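Local atomic coordinates of beta-galactosidase (Geobacillus stearothermophilus, PDB entry 4OIF), a protein that probably hydrolyses terminal non-reducing beta-D-galactose residues from beta-D-galactosides, as a zinc-containing member of glycoside hydrolase family 42. Residues G18-P23 and T47-V52; T88-R93 and H154-Y159; Y101-R106 and F124-Y129; P251-F256 and L278-W283. One frame throughout, in Å; residues are numbered along the deposited sequence.

Contact 1 of 4, residues G18-P23 and T47-V52; sequences GGDYNP and TFTVGV
Thr49 O is approached by three groups. Tyr21 N donates to it at 2.9 Å in an almost straight bond (172°), Asp20 CA adds a CA-H...O contact at 3.4 Å, and water 3 lies close by. Two more bonds set the parallel pairing: Gly19 N to Thr47 O at 3.0 Å and Thr49 N to Gly19 O at 2.9 Å. A CB on Gly18 would run into Thr47 O, and its backbone angles would also press it on the preceding carbonyl, so a larger residue is unlikely to fit. On one face Asp20 and Thr49 run side by side; water 1 donates to Asp20 OD1 (2.6 Å) and accepts from Thr49 OG1 (2.7 Å). On the other, Tyr21 CB meets Phe48 CB at 3.9 Å. With CG anti to the backbone N (chi1 176°), the Tyr21 ring turns its edge to Val50 CG2, takes Pro23 CD over one face, and its OH bonds to Asp36. The pair is the parallel core of the beta-alpha-beta unit 16-21, 30-42, 47-50: Tyr21 and Phe48 pack on helices 30-42 and 68-79, while strands 356-359 and 83-87 continue the barrel sheet beyond it.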
loop_
_atom_site.group_PDB
_atom_site.type_symbol
_atom_site.label_atom_id
_atom_site.label_comp_id
_atom_site.label_asym_id
_atom_site.label_seq_id
_atom_site.Cartn_x
_atom_site.Cartn_y
_atom_site.Cartn_z
ATOM N N GLY A 18 34.944 -19.629 3.204
ATOM C CA GLY A 18 34.703 -19.242 4.583
ATOM C C GLY A 18 33.673 -18.147 4.603
ATOM O O GLY A 18 32.642 -18.295 3.966
ATOM N N GLY A 19 33.947 -17.049 5.301
ATOM C CA GLY A 19 33.008 -15.936 5.340
ATOM C C GLY A 19 33.044 -15.046 6.582
ATOM O O GLY A 19 34.010 -15.042 7.349
ATOM N N ASP A 20 31.984 -14.271 6.775
ATOM C CA ASP A 20 31.927 -13.362 7.909
ATOM C C ASP A 20 32.029 -14.123 9.228
ATOM O O ASP A 20 31.277 -15.070 9.490
ATOM C CB ASP A 20 30.640 -12.538 7.874
ATOM C CG ASP A 20 30.659 -11.462 6.795
ATOM O OD1 ASP A 20 31.282 -11.673 5.732
ATOM O OD2 ASP A 20 30.055 -10.394 7.013
ATOM N N TYR A 21 32.979 -13.718 10.055
ATOM C CA TYR A 21 33.178 -14.365 11.344
ATOM C C TYR A 21 33.075 -13.292 12.432
ATOM O O TYR A 21 33.775 -12.273 12.377
ATOM C CB TYR A 21 34.531 -15.112 11.378
ATOM C CG TYR A 21 34.861 -15.743 12.710
ATOM C CD1 TYR A 21 33.931 -16.535 13.365
ATOM C CD2 TYR A 21 36.104 -15.558 13.308
ATOM C CE1 TYR A 21 34.208 -17.111 14.582
ATOM C CE2 TYR A 21 36.393 -16.136 14.536
ATOM C CZ TYR A 21 35.433 -16.909 15.167
ATOM O OH TYR A 21 35.681 -17.500 16.388
ATOM N N ASN A 22 32.192 -13.514 13.405
ATOM C CA ASN A 22 31.900 -12.498 14.425
ATOM C C ASN A 22 32.109 -12.947 15.863
ATOM O O ASN A 22 31.164 -12.962 16.651
ATOM C CB ASN A 22 30.465 -12.012 14.266
ATOM C CG ASN A 22 30.234 -11.352 12.934
ATOM O OD1 ASN A 22 30.839 -10.325 12.640
ATOM N ND2 ASN A 22 29.366 -11.935 12.115
ATOM N N PRO A 23 33.355 -13.291 16.214
ATOM C CA PRO A 23 33.680 -13.710 17.578
ATOM C C PRO A 23 33.418 -12.600 18.588
ATOM O O PRO A 23 33.260 -12.890 19.770
ATOM C CB PRO A 23 35.176 -14.035 17.498
ATOM C CG PRO A 23 35.674 -13.189 16.366
ATOM C CD PRO A 23 34.562 -13.194 15.373
ATOM N N THR A 47 39.211 -18.833 5.060
ATOM C CA THR A 47 39.234 -17.383 4.963
ATOM C C THR A 47 38.041 -16.779 5.683
ATOM O O THR A 47 36.899 -17.209 5.486
ATOM C CB THR A 47 39.253 -16.933 3.499
ATOM O OG1 THR A 47 40.372 -17.544 2.846
ATOM C CG2 THR A 47 39.378 -15.411 3.400
ATOM N N PHE A 48 38.309 -15.796 6.541
ATOM C CA PHE A 48 37.233 -15.224 7.346
ATOM C C PHE A 48 37.279 -13.698 7.396
ATOM O O PHE A 48 38.323 -13.097 7.649
ATOM C CB PHE A 48 37.269 -15.823 8.758
ATOM C CG PHE A 48 37.253 -17.322 8.753
ATOM C CD1 PHE A 48 36.060 -18.014 8.639
ATOM C CD2 PHE A 48 38.438 -18.040 8.803
ATOM C CE1 PHE A 48 36.052 -19.393 8.600
ATOM C CE2 PHE A 48 38.434 -19.423 8.766
ATOM C CZ PHE A 48 37.244 -20.100 8.661
ATOM N N THR A 49 36.126 -13.096 7.136
ATOM C CA THR A 49 35.963 -11.661 7.171
ATOM C C THR A 49 35.628 -11.198 8.578
ATOM O O THR A 49 34.528 -11.451 9.077
ATOM C CB THR A 49 34.864 -11.216 6.219
ATOM O OG1 THR A 49 35.164 -11.697 4.906
ATOM C CG2 THR A 49 34.769 -9.711 6.196
ATOM N N VAL A 50 36.581 -10.522 9.216
ATOM C CA VAL A 50 36.444 -10.170 10.622
ATOM C C VAL A 50 36.332 -8.659 10.819
ATOM O O VAL A 50 36.916 -7.872 10.062
ATOM C CB VAL A 50 37.627 -10.743 11.438
ATOM C CG1 VAL A 50 37.482 -10.433 12.929
ATOM C CG2 VAL A 50 37.694 -12.245 11.229
ATOM N N GLY A 51 35.536 -8.269 11.809
ATOM C CA GLY A 51 35.424 -6.882 12.219
ATOM C C GLY A 51 34.400 -6.004 11.519
ATOM O O GLY A 51 34.431 -4.787 11.708
ATOM N N VAL A 52 33.491 -6.589 10.734
ATOM C CA VAL A 52 32.582 -5.784 9.904
ATOM C C VAL A 52 31.706 -4.859 10.761
ATOM O O VAL A 52 31.476 -3.697 10.417
ATOM C CB VAL A 52 31.684 -6.666 9.004
ATOM C CG1 VAL A 52 30.830 -5.802 8.096
ATOM C CG2 VAL A 52 32.531 -7.589 8.159
HETATM O O HOH W 1 32.859 -12.713 3.971
HETATM O O HOH W 2 34.197 -9.854 13.704
HETATM O O HOH W 3 32.613 -9.613 10.478
#

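Contact 2 of 4, residues T88-R93 and H154-Y159; sequences TPSGAR and HVSNEY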
loop_
_atom_site.group_PDB
_atom_site.type_symbol
_atom_site.label_atom_id
_atom_site.label_comp_id
_atom_site.label_asym_id
_atom_site.label_seq_id
_atom_site.Cartn_x
_atom_site.Cartn_y
_atom_site.Cartn_z
ATOM N N THR A 88 36.961 -2.761 7.741
ATOM C CA THR A 88 36.815 -1.536 8.514
ATOM C C THR A 88 35.372 -1.444 9.026
ATOM O O THR A 88 34.444 -1.901 8.368
ATOM C CB THR A 88 37.174 -0.311 7.698
ATOM O OG1 THR A 88 36.200 -0.118 6.665
ATOM C CG2 THR A 88 38.563 -0.498 7.081
ATOM N N PRO A 89 35.186 -0.865 10.216
ATOM C CA PRO A 89 33.899 -1.014 10.894
ATOM C C PRO A 89 32.884 0.093 10.630
ATOM O O PRO A 89 31.894 0.158 11.363
ATOM C CB PRO A 89 34.304 -1.010 12.373
ATOM C CG PRO A 89 35.468 -0.074 12.410
ATOM C CD PRO A 89 36.209 -0.275 11.099
ATOM N N SER A 90 33.114 0.943 9.631
ATOM C CA SER A 90 32.235 2.097 9.398
ATOM C C SER A 90 30.770 1.715 9.130
ATOM O O SER A 90 29.884 2.558 9.238
ATOM C CB SER A 90 32.760 2.939 8.235
ATOM O OG SER A 90 32.804 2.178 7.043
ATOM N N GLY A 91 30.523 0.454 8.789
ATOM C CA GLY A 91 29.174 -0.046 8.582
ATOM C C GLY A 91 28.179 0.184 9.713
ATOM O O GLY A 91 26.980 0.260 9.471
ATOM N N ALA A 92 28.658 0.296 10.945
ATOM C CA ALA A 92 27.769 0.604 12.070
ATOM C C ALA A 92 28.491 1.315 13.219
ATOM O O ALA A 92 29.304 0.707 13.931
ATOM C CB ALA A 92 27.100 -0.674 12.584
ATOM N N ARG A 93 28.175 2.592 13.419
ATOM C CA ARG A 93 28.826 3.390 14.453
ATOM C C ARG A 93 28.263 3.031 15.833
ATOM O O ARG A 93 27.082 2.702 15.963
ATOM C CB ARG A 93 28.665 4.894 14.141
ATOM C CG ARG A 93 27.443 5.616 14.766
ATOM C CD ARG A 93 26.150 5.503 13.959
ATOM N NE ARG A 93 25.517 4.185 14.076
ATOM C CZ ARG A 93 24.320 3.868 13.570
ATOM N NH1 ARG A 93 23.606 4.776 12.914
ATOM N NH2 ARG A 93 23.835 2.642 13.716
ATOM N N HIS A 154 38.261 -5.229 3.641
ATOM C CA HIS A 154 36.831 -5.236 3.361
ATOM C C HIS A 154 36.299 -3.883 3.845
ATOM O O HIS A 154 35.918 -3.729 4.998
ATOM C CB HIS A 154 36.186 -6.447 4.072
ATOM C CG HIS A 154 34.691 -6.549 3.965
ATOM N ND1 HIS A 154 33.833 -5.530 4.329
ATOM C CD2 HIS A 154 33.901 -7.602 3.638
ATOM C CE1 HIS A 154 32.582 -5.936 4.180
ATOM N NE2 HIS A 154 32.596 -7.192 3.772
ATOM N N VAL A 155 36.315 -2.878 2.981
ATOM C CA VAL A 155 36.067 -1.527 3.461
ATOM C C VAL A 155 34.584 -1.251 3.652
ATOM O O VAL A 155 33.797 -1.271 2.696
ATOM C CB VAL A 155 36.675 -0.485 2.525
ATOM C CG1 VAL A 155 36.460 0.920 3.073
ATOM C CG2 VAL A 155 38.143 -0.749 2.395
ATOM N N SER A 156 34.231 -0.978 4.911
ATOM C CA SER A 156 32.848 -0.784 5.346
ATOM C C SER A 156 32.015 -2.021 5.053
ATOM O O SER A 156 32.529 -3.141 5.038
ATOM C CB SER A 156 32.214 0.436 4.669
ATOM O OG SER A 156 31.033 0.809 5.349
ATOM N N ASN A 157 30.725 -1.807 4.813
ATOM C CA ASN A 157 29.850 -2.900 4.428
ATOM C C ASN A 157 28.606 -2.437 3.672
ATOM O O ASN A 157 27.864 -1.579 4.162
ATOM C CB ASN A 157 29.439 -3.698 5.663
ATOM C CG ASN A 157 28.791 -5.004 5.303
ATOM O OD1 ASN A 157 29.475 -5.984 4.993
ATOM N ND2 ASN A 157 27.462 -5.026 5.316
ATOM N N GLU A 158 28.393 -3.017 2.488
ATOM C CA GLU A 158 27.225 -2.742 1.642
ATOM C C GLU A 158 26.835 -1.263 1.611
ATOM O O GLU A 158 25.714 -0.909 1.985
ATOM C CB GLU A 158 26.024 -3.587 2.101
ATOM C CG GLU A 158 26.169 -5.069 1.784
ATOM C CD GLU A 158 24.877 -5.863 1.921
ATOM O OE1 GLU A 158 24.050 -5.548 2.814
ATOM O OE2 GLU A 158 24.695 -6.816 1.124
ATOM N N TYR A 159 27.779 -0.417 1.203
ATOM C CA TYR A 159 27.547 1.019 1.021
ATOM C C TYR A 159 26.209 1.308 0.354
ATOM O O TYR A 159 25.825 0.618 -0.591
ATOM C CB TYR A 159 28.651 1.638 0.160
ATOM C CG TYR A 159 29.953 1.953 0.853
ATOM C CD1 TYR A 159 29.992 2.807 1.958
ATOM C CD2 TYR A 159 31.159 1.438 0.369
ATOM C CE1 TYR A 159 31.198 3.123 2.578
ATOM C CE2 TYR A 159 32.364 1.743 0.979
ATOM C CZ TYR A 159 32.384 2.590 2.080
ATOM O OH TYR A 159 33.582 2.895 2.690
#
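Ser156 and Thr88 meet through a backbone N-H and a hydroxyl: Ser156 N donates to Thr88 OG1 at 2.8 Å, with 159° at the hydrogen. Thr88 can receive it because OG1 takes the crowded position between its backbone N and carbonyl carbon (chi1 68°). The same OG1 is also bonded to Glu239 OE2. Thr88 N in turn donates to His154 O at 3.1 Å, so one residue serves two successive peptides of 154-159. A hydroxyl-hydroxyl bond follows, Ser156 OG donating to Ser90 OG at 2.8 Å. Ser90 OG has a further partner in Glu239 OE1, an oxygen that Tyr159 OH shares; one carboxylate of helix 218-246 thus collects three hydroxyls from both segments. Ser156 O has a weak, bent bond from His154 ND1 (2.8 Å), in the plane of the imidazole. Beyond the serine, Asn157 OD1 is met by Asn255 ND2, and Asn157 ND2 by a bound glycerol, probably from the crystallisation liquor. The buried polar atoms here are therefore met largely by protein groups. Both segments are the loops leaving strands 83-87 and 150-154 of the TIM barrel, and the Asn157-Glu158 pair just after the latter strand is consistent with the Asn-Glu signature of clan GH-A glycosidases, with Glu158 the predicted proton donor and Asn157 predicted to bind substrate.

Contact 3 of 4, residues Y101-R106 and F124-Y129; sequences YPEVLR and FTSSVY
Glu103 reaches from the 3-10 turn 102-104 onto the start of helix 127-144, and its side chain can be followed atom by atom. CB leaves the backbone toward 124-129; CG, lying between the backbone N and the carbonyl carbon (chi1 76°), then comes within 3.5 Å of Ser126 OG. The chain is extended beyond CG, which brings CD to 3.8 Å from Val128 CG2. At the tip OE2 accepts from Val128 N at 3.2 Å and 157°, the N-H meeting it nearly along the C-O axis. Ser126 OG also donates to OE2, though the modelled 2.4 Å is so short that its exact length is doubtful. OE1 takes a proton from water 4 at 2.8 Å. Ser126 is the N-cap: its OG accepts from Tyr129 N at 3.1 Å. Apolar contacts flank these bonds. Val128 CG1 stands over a face of the Tyr101 ring, 4.2 Å from the centroid and 26° off the normal, a CH-pi contact, and Val104 CG1 packs on Tyr129 CB at 3.7 Å. An alanine at Val128 would probably open a gap over the Tyr101 ring and leave the Glu103 carboxylate less confined, although the backbone N-H would remain. The helix's first turn is thus capped by Ser126, and the Glu103 carboxylate from an earlier loop accepts a further N-H; its negative charge is likely to suit the positive end of the helix dipole.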
loop_
_atom_site.group_PDB
_atom_site.type_symbol
_atom_site.label_atom_id
_atom_site.label_comp_id
_atom_site.label_asym_id
_atom_site.label_seq_id
_atom_site.Cartn_x
_atom_site.Cartn_y
_atom_site.Cartn_z
ATOM N N TYR A 101 28.027 12.995 18.818
ATOM C CA TYR A 101 28.210 13.700 17.561
ATOM C C TYR A 101 27.020 13.472 16.659
ATOM O O TYR A 101 27.122 12.749 15.663
ATOM C CB TYR A 101 29.481 13.244 16.856
ATOM C CG TYR A 101 30.730 13.262 17.705
ATOM C CD1 TYR A 101 31.361 14.453 18.030
ATOM C CD2 TYR A 101 31.301 12.079 18.158
ATOM C CE1 TYR A 101 32.505 14.462 18.798
ATOM C CE2 TYR A 101 32.450 12.081 18.919
ATOM C CZ TYR A 101 33.046 13.272 19.240
ATOM O OH TYR A 101 34.196 13.272 19.998
ATOM N N PRO A 102 25.883 14.101 16.993
ATOM C CA PRO A 102 24.632 13.840 16.276
ATOM C C PRO A 102 24.702 14.164 14.786
ATOM O O PRO A 102 23.804 13.764 14.045
ATOM C CB PRO A 102 23.621 14.742 16.998
ATOM C CG PRO A 102 24.423 15.726 17.737
ATOM C CD PRO A 102 25.691 15.052 18.101
ATOM N N GLU A 103 25.759 14.834 14.344
ATOM C CA GLU A 103 25.863 15.220 12.943
ATOM C C GLU A 103 26.074 14.019 12.035
ATOM O O GLU A 103 25.975 14.134 10.814
ATOM C CB GLU A 103 27.005 16.220 12.745
ATOM C CG GLU A 103 28.381 15.587 12.780
ATOM C CD GLU A 103 29.446 16.437 12.094
ATOM O OE1 GLU A 103 29.387 17.679 12.179
ATOM O OE2 GLU A 103 30.341 15.858 11.460
ATOM N N VAL A 104 26.363 12.867 12.626
ATOM C CA VAL A 104 26.639 11.667 11.843
ATOM C C VAL A 104 25.357 10.925 11.509
ATOM O O VAL A 104 25.375 9.969 10.738
ATOM C CB VAL A 104 27.589 10.700 12.583
ATOM C CG1 VAL A 104 28.894 11.398 12.951
ATOM C CG2 VAL A 104 26.893 10.116 13.812
ATOM N N LEU A 105 24.251 11.353 12.103
ATOM C CA LEU A 105 22.953 10.747 11.830
ATOM C C LEU A 105 22.365 11.361 10.568
ATOM O O LEU A 105 22.496 12.557 10.355
ATOM C CB LEU A 105 22.006 10.929 13.023
ATOM C CG LEU A 105 22.414 10.169 14.295
ATOM C CD1 LEU A 105 21.504 10.454 15.493
ATOM C CD2 LEU A 105 22.480 8.662 14.035
ATOM N N ARG A 106 21.725 10.548 9.734
ATOM C CA ARG A 106 21.166 11.017 8.465
ATOM C C ARG A 106 19.904 11.865 8.587
ATOM O O ARG A 106 19.103 11.720 9.509
ATOM C CB ARG A 106 20.843 9.833 7.554
ATOM C CG ARG A 106 22.043 9.131 6.968
ATOM C CD ARG A 106 21.603 7.924 6.134
ATOM N NE ARG A 106 22.697 7.394 5.316
ATOM C CZ ARG A 106 22.607 6.308 4.554
ATOM N NH1 ARG A 106 21.472 5.614 4.511
ATOM N NH2 ARG A 106 23.655 5.911 3.835
ATOM N N PHE A 124 27.122 10.848 4.825
ATOM C CA PHE A 124 28.372 10.642 4.107
ATOM C C PHE A 124 29.204 11.949 3.974
ATOM O O PHE A 124 30.326 11.929 3.440
ATOM C CB PHE A 124 28.136 10.046 2.702
ATOM C CG PHE A 124 27.025 10.704 1.901
ATOM C CD1 PHE A 124 26.946 12.064 1.810
ATOM C CD2 PHE A 124 26.193 9.928 1.085
ATOM C CE1 PHE A 124 25.993 12.673 1.040
ATOM C CE2 PHE A 124 25.209 10.507 0.294
ATOM C CZ PHE A 124 25.121 11.926 0.270
ATOM N N THR A 125 28.686 13.077 4.476
ATOM C CA THR A 125 29.421 14.350 4.379
ATOM C C THR A 125 30.147 14.693 5.687
ATOM O O THR A 125 31.246 15.244 5.662
ATOM C CB THR A 125 28.490 15.531 3.987
ATOM O OG1 THR A 125 28.037 15.379 2.630
ATOM C CG2 THR A 125 29.232 16.865 4.078
ATOM N N SER A 126 29.533 14.355 6.821
ATOM C CA SER A 126 30.072 14.677 8.157
ATOM C C SER A 126 31.601 14.547 8.291
ATOM O O SER A 126 32.175 13.484 8.018
ATOM C CB SER A 126 29.405 13.791 9.202
ATOM O OG SER A 126 30.179 13.724 10.385
ATOM N N SER A 127 32.261 15.629 8.697
ATOM C CA SER A 127 33.714 15.606 8.808
ATOM C C SER A 127 34.130 14.760 10.002
ATOM O O SER A 127 35.203 14.122 9.996
ATOM C CB SER A 127 34.283 17.022 8.932
ATOM O OG SER A 127 33.767 17.690 10.062
ATOM N N VAL A 128 33.269 14.738 11.011
ATOM C CA VAL A 128 33.535 13.972 12.206
ATOM C C VAL A 128 33.564 12.478 11.890
ATOM O O VAL A 128 34.475 11.766 12.317
ATOM C CB VAL A 128 32.489 14.270 13.279
ATOM C CG1 VAL A 128 32.468 13.169 14.340
ATOM C CG2 VAL A 128 32.753 15.632 13.883
ATOM N N TYR A 129 32.590 12.001 11.121
ATOM C CA TYR A 129 32.531 10.578 10.852
ATOM C C TYR A 129 33.668 10.162 9.916
ATOM O O TYR A 129 34.250 9.082 10.069
ATOM C CB TYR A 129 31.171 10.179 10.271
ATOM C CG TYR A 129 30.932 8.713 10.462
ATOM C CD1 TYR A 129 30.983 8.150 11.735
ATOM C CD2 TYR A 129 30.703 7.878 9.380
ATOM C CE1 TYR A 129 30.789 6.800 11.926
ATOM C CE2 TYR A 129 30.502 6.522 9.562
ATOM C CZ TYR A 129 30.550 5.988 10.834
ATOM O OH TYR A 129 30.343 4.638 11.014
HETATM O O HOH W 4 31.110 18.911 10.341
HETATM O O HOH W 5 24.472 9.458 3.586
#

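Contact 4 of 4, residues P251-F256 and L278-W283; sequences PITTNF and LDVISW
The Phe256 ring has water 6 over one face, 3.4 Å above the plane near its centre, and it also stacks with Tyr271. Leu278 CD1 approaches tip to tip, 3.7 Å from Phe256 CZ, and Ile281 CG2 lies 4.0 Å from Phe256 CD2. The Trp283 side chain meets the partner strand at its CB, beside Phe256 CB, while the indole leads away to an edge-to-face meeting with Tyr310. Water 6 bridges the strands, donating to Thr254 O (2.8 Å) and accepting from Ser282 N (2.7 Å). Beyond it the direct pairing resumes, Phe256 N donating to Ser282 O at 2.9 Å and 168°. Toward the other end Thr253 OG1, anti to its backbone N (chi1 -168°), gives its proton to Val280 O at 2.5 Å. Last, Asp279 holds Ile252 through two bonds: Asp279 N donates to Ile252 O, and Asp279 OD2 receives Ile252 N at 2.6 Å on its anti side, tilted out of the carboxylate plane. OD2 also carries a salt bridge to Arg244. An alanine at Asp279 would probably leave Ile252 N without its acceptor and the Arg244 charge without its mate. The arrangement is two neighbouring parallel strands of a TIM barrel, 252-259 and 282-284, joined partly through water and side chains; farther along strand 252-259, Asn255 bonds to Asn157 and lies beside Glu322, the predicted nucleophile.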
loop_
_atom_site.group_PDB
_atom_site.type_symbol
_atom_site.label_atom_id
_atom_site.label_comp_id
_atom_site.label_asym_id
_atom_site.label_seq_id
_atom_site.Cartn_x
_atom_site.Cartn_y
_atom_site.Cartn_z
ATOM N N PRO A 251 45.267 -5.801 -1.031
ATOM C CA PRO A 251 44.178 -5.400 -1.927
ATOM C C PRO A 251 42.941 -4.929 -1.155
ATOM O O PRO A 251 42.632 -5.423 -0.079
ATOM C CB PRO A 251 43.887 -6.677 -2.728
ATOM C CG PRO A 251 44.349 -7.787 -1.848
ATOM C CD PRO A 251 45.529 -7.250 -1.078
ATOM N N ILE A 252 42.246 -3.956 -1.718
ATOM C CA ILE A 252 41.083 -3.364 -1.082
ATOM C C ILE A 252 39.826 -3.668 -1.879
ATOM O O ILE A 252 39.802 -3.469 -3.104
ATOM C CB ILE A 252 41.243 -1.834 -0.963
ATOM C CG1 ILE A 252 42.399 -1.483 -0.015
ATOM C CG2 ILE A 252 39.918 -1.193 -0.532
ATOM C CD1 ILE A 252 42.824 0.005 -0.038
ATOM N N THR A 253 38.782 -4.150 -1.205
ATOM C CA THR A 253 37.478 -4.269 -1.866
ATOM C C THR A 253 36.368 -3.740 -0.986
ATOM O O THR A 253 36.586 -3.448 0.186
ATOM C CB THR A 253 37.138 -5.716 -2.246
ATOM O OG1 THR A 253 36.004 -5.724 -3.127
ATOM C CG2 THR A 253 36.822 -6.538 -1.006
ATOM N N THR A 254 35.180 -3.607 -1.566
ATOM C CA THR A 254 33.963 -3.391 -0.787
ATOM C C THR A 254 32.841 -4.255 -1.390
ATOM O O THR A 254 32.810 -4.466 -2.604
ATOM C CB THR A 254 33.570 -1.884 -0.739
ATOM O OG1 THR A 254 32.444 -1.700 0.126
ATOM C CG2 THR A 254 33.242 -1.341 -2.130
ATOM N N ASN A 255 31.937 -4.778 -0.563
ATOM C CA ASN A 255 30.962 -5.727 -1.102
ATOM C C ASN A 255 29.739 -5.063 -1.754
ATOM O O ASN A 255 29.082 -4.191 -1.177
ATOM C CB ASN A 255 30.521 -6.750 -0.036
ATOM C CG ASN A 255 30.221 -6.135 1.336
ATOM O OD1 ASN A 255 30.697 -5.045 1.693
ATOM N ND2 ASN A 255 29.440 -6.872 2.131
ATOM N N PHE A 256 29.480 -5.482 -2.993
ATOM C CA PHE A 256 28.367 -5.000 -3.808
ATOM C C PHE A 256 27.104 -5.826 -3.583
ATOM O O PHE A 256 27.158 -6.957 -3.081
ATOM C CB PHE A 256 28.731 -5.042 -5.299
ATOM C CG PHE A 256 29.705 -3.972 -5.741
ATOM C CD1 PHE A 256 30.171 -3.013 -4.855
ATOM C CD2 PHE A 256 30.141 -3.926 -7.064
ATOM C CE1 PHE A 256 31.063 -2.028 -5.277
ATOM C CE2 PHE A 256 31.037 -2.946 -7.493
ATOM C CZ PHE A 256 31.494 -1.999 -6.592
ATOM N N LEU A 278 38.360 0.320 -6.693
ATOM C CA LEU A 278 38.634 -0.907 -5.956
ATOM C C LEU A 278 39.736 -1.734 -6.615
ATOM O O LEU A 278 39.969 -1.617 -7.816
ATOM C CB LEU A 278 37.361 -1.740 -5.840
ATOM C CG LEU A 278 36.147 -1.055 -5.210
ATOM C CD1 LEU A 278 34.936 -1.988 -5.280
ATOM C CD2 LEU A 278 36.427 -0.642 -3.772
ATOM N N ASP A 279 40.420 -2.561 -5.826
ATOM C CA ASP A 279 41.427 -3.463 -6.385
ATOM C C ASP A 279 40.725 -4.680 -6.966
ATOM O O ASP A 279 41.136 -5.219 -7.990
ATOM C CB ASP A 279 42.450 -3.896 -5.323
ATOM C CG ASP A 279 43.261 -2.734 -4.786
ATOM O OD1 ASP A 279 43.496 -1.769 -5.553
ATOM O OD2 ASP A 279 43.659 -2.780 -3.598
ATOM N N VAL A 280 39.652 -5.095 -6.302
ATOM C CA VAL A 280 38.933 -6.293 -6.692
ATOM C C VAL A 280 37.441 -6.118 -6.376
ATOM O O VAL A 280 37.069 -5.481 -5.383
ATOM C CB VAL A 280 39.534 -7.565 -5.991
ATOM C CG1 VAL A 280 39.562 -7.392 -4.491
ATOM C CG2 VAL A 280 38.790 -8.839 -6.394
ATOM N N ILE A 281 36.597 -6.638 -7.267
ATOM C CA ILE A 281 35.153 -6.577 -7.106
ATOM C C ILE A 281 34.674 -7.774 -6.307
ATOM O O ILE A 281 35.127 -8.902 -6.521
ATOM C CB ILE A 281 34.409 -6.558 -8.459
ATOM C CG1 ILE A 281 34.889 -5.392 -9.325
ATOM C CG2 ILE A 281 32.901 -6.500 -8.233
ATOM C CD1 ILE A 281 34.856 -4.040 -8.617
ATOM N N SER A 282 33.763 -7.529 -5.379
ATOM C CA SER A 282 33.206 -8.610 -4.588
ATOM C C SER A 282 31.743 -8.337 -4.373
ATOM O O SER A 282 31.344 -7.176 -4.361
ATOM C CB SER A 282 33.929 -8.757 -3.243
ATOM O OG SER A 282 33.503 -7.769 -2.335
ATOM N N TRP A 283 30.933 -9.385 -4.219
ATOM C CA TRP A 283 29.507 -9.120 -3.994
ATOM C C TRP A 283 28.726 -10.186 -3.221
ATOM O O TRP A 283 29.230 -11.265 -2.923
ATOM C CB TRP A 283 28.813 -8.840 -5.336
ATOM C CG TRP A 283 28.464 -10.027 -6.198
ATOM C CD1 TRP A 283 29.326 -10.826 -6.908
ATOM C CD2 TRP A 283 27.144 -10.501 -6.499
ATOM N NE1 TRP A 283 28.618 -11.780 -7.612
ATOM C CE2 TRP A 283 27.280 -11.599 -7.377
ATOM C CE3 TRP A 283 25.863 -10.106 -6.109
ATOM C CZ2 TRP A 283 26.184 -12.307 -7.857
ATOM C CZ3 TRP A 283 24.775 -10.814 -6.587
ATOM C CH2 TRP A 283 24.942 -11.901 -7.451
HETATM O O HOH W 6 33.293 -4.823 -5.370
#

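Contacts 1, 2 and 4 are buried in the TIM barrel, whereas contact 3 is partly exposed, its centre about 27 Å from that of contact 1. Contacts 1 and 4 join parallel strands of the same sheet, the first by three backbone bonds with waters beyond them, the second with a water and side-chain oxygens inserted. Contact 2 joins loops instead, and hydroxyls carry most of its bonds, beside one backbone bond. It also ties the set together: Val155 N meets Thr253 O of contact 4 at 2.9 Å, Asn157 packs on Val52 of contact 1, and Tyr129 OH of contact 3 lies 2.8 Å from Ser90 O. Contact 3 relies on helix capping near the zinc site.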